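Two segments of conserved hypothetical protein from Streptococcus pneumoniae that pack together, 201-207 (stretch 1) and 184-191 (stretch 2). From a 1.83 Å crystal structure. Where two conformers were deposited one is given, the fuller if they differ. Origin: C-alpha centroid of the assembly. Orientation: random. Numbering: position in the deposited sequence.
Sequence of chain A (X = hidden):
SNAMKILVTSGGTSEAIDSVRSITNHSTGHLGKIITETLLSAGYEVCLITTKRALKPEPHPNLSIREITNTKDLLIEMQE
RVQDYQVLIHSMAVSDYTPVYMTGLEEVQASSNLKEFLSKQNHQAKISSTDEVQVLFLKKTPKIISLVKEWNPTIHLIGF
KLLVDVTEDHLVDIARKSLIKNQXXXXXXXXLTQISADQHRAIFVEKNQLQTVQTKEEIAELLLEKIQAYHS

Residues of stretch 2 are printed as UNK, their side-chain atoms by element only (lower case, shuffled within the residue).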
# COMPACT_ATOMS: atom_id res chain seq x y z
N ARG A 201 12.41 -16.26 -16.50
CA ARG A 201 12.70 -16.15 -17.95
C ARG A 201 12.61 -14.68 -18.34
O ARG A 201 11.64 -14.00 -17.99
CB ARG A 201 11.64 -16.94 -18.74
CG ARG A 201 11.67 -16.77 -20.25
CD ARG A 201 12.60 -17.78 -20.85
NE ARG A 201 12.50 -17.75 -22.30
CZ ARG A 201 13.40 -18.30 -23.11
NH1 ARG A 201 14.45 -18.92 -22.58
NH2 ARG A 201 13.26 -18.19 -24.44
N ALA A 202 13.59 -14.20 -19.11
CA ALA A 202 13.56 -12.84 -19.64
C ALA A 202 14.26 -12.76 -20.98
O ALA A 202 15.12 -13.59 -21.31
CB ALA A 202 14.21 -11.85 -18.66
N ILE A 203 13.84 -11.78 -21.76
CA ILE A 203 14.40 -11.57 -23.09
C ILE A 203 14.96 -10.17 -23.11
O ILE A 203 14.22 -9.20 -22.90
CB ILE A 203 13.33 -11.75 -24.17
CG1 ILE A 203 12.53 -13.06 -23.94
CG2 ILE A 203 13.94 -11.63 -25.59
CD1 ILE A 203 11.26 -13.15 -24.74
N PHE A 204 16.25 -10.07 -23.41
CA PHE A 204 16.93 -8.78 -23.56
C PHE A 204 16.66 -8.34 -24.99
O PHE A 204 17.20 -8.92 -25.94
CB PHE A 204 18.44 -8.94 -23.28
CG PHE A 204 18.80 -8.94 -21.82
CD1 PHE A 204 18.13 -9.77 -20.90
CD2 PHE A 204 19.85 -8.14 -21.36
CE1 PHE A 204 18.48 -9.77 -19.54
CE2 PHE A 204 20.22 -8.14 -20.02
CZ PHE A 204 19.55 -8.95 -19.11
N VAL A 205 15.74 -7.39 -25.13
CA VAL A 205 15.30 -6.89 -26.40
C VAL A 205 16.06 -5.62 -26.80
O VAL A 205 15.99 -4.52 -26.15
CB VAL A 205 13.74 -6.65 -26.41
CG1 VAL A 205 13.27 -6.21 -27.79
CG2 VAL A 205 13.00 -7.94 -26.03
N GLU A 206 16.77 -5.75 -27.91
CA GLU A 206 17.34 -4.60 -28.57
C GLU A 206 16.71 -4.41 -29.95
O GLU A 206 15.89 -5.19 -30.39
CB GLU A 206 18.86 -4.77 -28.67
CG GLU A 206 19.54 -4.83 -27.31
CD GLU A 206 20.98 -5.30 -27.41
OE1 GLU A 206 21.25 -6.32 -28.05
OE2 GLU A 206 21.86 -4.67 -26.81
N LYS A 207 17.10 -3.34 -30.62
CA LYS A 207 16.51 -2.96 -31.88
C LYS A 207 16.54 -4.11 -32.89
O LYS A 207 15.52 -4.44 -33.48
CB LYS A 207 17.28 -1.76 -32.43
CG LYS A 207 16.66 -1.14 -33.65
CD LYS A 207 16.90 0.37 -33.62
CE LYS A 207 18.32 0.74 -34.05
NZ LYS A 207 18.30 2.00 -34.87
N UNK A 184 15.06 3.93 -25.71
CA UNK A 184 15.79 3.06 -24.83
C UNK A 184 16.73 2.26 -25.67
O UNK A 184 16.50 2.04 -26.88
c UNK A 184 14.83 2.13 -24.03
N UNK A 185 17.77 1.81 -24.99
CA UNK A 185 18.85 1.10 -25.58
C UNK A 185 18.54 -0.41 -25.53
O UNK A 185 18.83 -1.18 -26.46
o UNK A 185 19.93 4.02 -24.51
o UNK A 185 21.39 3.10 -25.93
c UNK A 185 20.08 1.52 -24.80
c UNK A 185 20.49 2.99 -25.09
N UNK A 186 17.86 -0.81 -24.47
CA UNK A 186 17.62 -2.19 -24.12
C UNK A 186 16.34 -2.22 -23.32
O UNK A 186 16.15 -1.39 -22.43
c UNK A 186 19.78 -4.38 -21.65
c UNK A 186 18.41 -5.19 -23.65
c UNK A 186 18.57 -4.08 -22.57
c UNK A 186 18.76 -2.72 -23.26
N UNK A 187 15.44 -3.15 -23.67
CA UNK A 187 14.28 -3.45 -22.83
C UNK A 187 14.32 -4.92 -22.43
O UNK A 187 14.38 -5.82 -23.28
c UNK A 187 12.64 -0.75 -22.67
c UNK A 187 12.71 -1.67 -23.88
c UNK A 187 12.92 -3.16 -23.57
c UNK A 187 11.75 -3.63 -22.75
N UNK A 188 14.28 -5.17 -21.12
CA UNK A 188 14.25 -6.52 -20.59
C UNK A 188 12.78 -6.91 -20.41
O UNK A 188 12.08 -6.40 -19.50
c UNK A 188 15.09 -6.63 -19.32
c UNK A 188 16.56 -6.27 -19.63
c UNK A 188 14.98 -8.04 -18.66
c UNK A 188 17.41 -6.09 -18.42
N UNK A 189 12.31 -7.77 -21.29
CA UNK A 189 10.90 -8.14 -21.33
C UNK A 189 10.69 -9.47 -20.59
O UNK A 189 11.53 -10.35 -20.66
c UNK A 189 10.41 -8.25 -22.77
N UNK A 190 9.59 -9.57 -19.87
CA UNK A 190 9.29 -10.79 -19.13
C UNK A 190 7.80 -10.99 -18.94
O UNK A 190 7.02 -10.03 -19.04
c UNK A 190 9.83 -9.70 -16.83
n UNK A 190 9.55 -8.50 -17.32
c UNK A 190 10.09 -10.87 -17.83
o UNK A 190 9.96 -9.91 -15.63
N UNK A 191 7.42 -12.24 -18.67
CA UNK A 191 6.03 -12.66 -18.56
C UNK A 191 5.89 -13.11 -17.11
O UNK A 191 6.69 -13.91 -16.60
o UNK A 191 3.91 -14.74 -20.69
c UNK A 191 4.31 -14.25 -19.60
o UNK A 191 3.58 -14.14 -18.58
c UNK A 191 5.77 -13.81 -19.55
O HOH W 1 18.82 -1.29 -29.04
O HOH W 2 21.88 -2.22 -25.96
O HOH W 3 9.23 -14.17 -19.37

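Position 184 carries a single side-chain carbon, and nothing on stretch 1 comes within contact range of it. One carbon means alanine, A184.

Position 185 has two carbons, the second bearing two oxygens: a short carboxylate. Its CA-to-CB bond points away from stretch 1. The carbonyl O accepts from two waters, one of which also accepts from the N of K207, while the other donates to OE2 of E206. This is D185.

Position 186 shows four carbons forked at the second. Both fork tips lie against F204, and one also reaches CG of E206. A fork one carbon beyond CB is leucine, L186; its CD2 lies 3.8 Å from CD2 of F204, and its CD1 3.8 Å from CG of E206.

Position 187 also has four carbons, but forked at the first, with one arm two carbons long. Its end leads away from stretch 1, whereas its backbone pairs with V205: N of 187 to O of V205 is 2.9 Å, and N of V205 to O of 187 is 2.8 Å. This is isoleucine, I187.

Position 188 repeats that pattern of carbons, but its longer arm runs across the ring of F204. It is again isoleucine, I188. CG1 sits 3.8 Å from the F204 ring centroid, almost on the ring normal, and CD1 is 3.6 Å from CZ of F204. CG2 packs 3.9 Å from CB of A202.

Position 189 has one carbon, 4.2 Å from CG2 of V205. It is alanine, A189; its N lies 2.9 Å from O of I203, and its O 2.9 Å from N of I203, both hydrogen bonds.

Position 190 has two carbons, the second with one oxygen and one nitrogen: an amide. Its CB is 3.5 Å from O of R201. This is N190, its amide satisfied elsewhere in the structure.

Position 191 has two carbons, the second bearing two oxygens; its end leads away and touches nothing on stretch 1. It is D191. Its N and the O of R201 share a water.

The contact is an antiparallel strand pair with two rules. Four backbone hydrogen bonds, at I203–A189 and V205–I187, fix the register; side chains then specialise by face. F204 and I188, at the non-hydrogen-bonded pair between them, meet as aliphatic arm over aromatic face, while I203, V205, I187 and A189 occupy the other face. Beyond both ends of the pairing, waters link backbone to backbone, and a third reaches the E206 carboxylate.

Stretch 2, residues 184-191: ADLIIAND
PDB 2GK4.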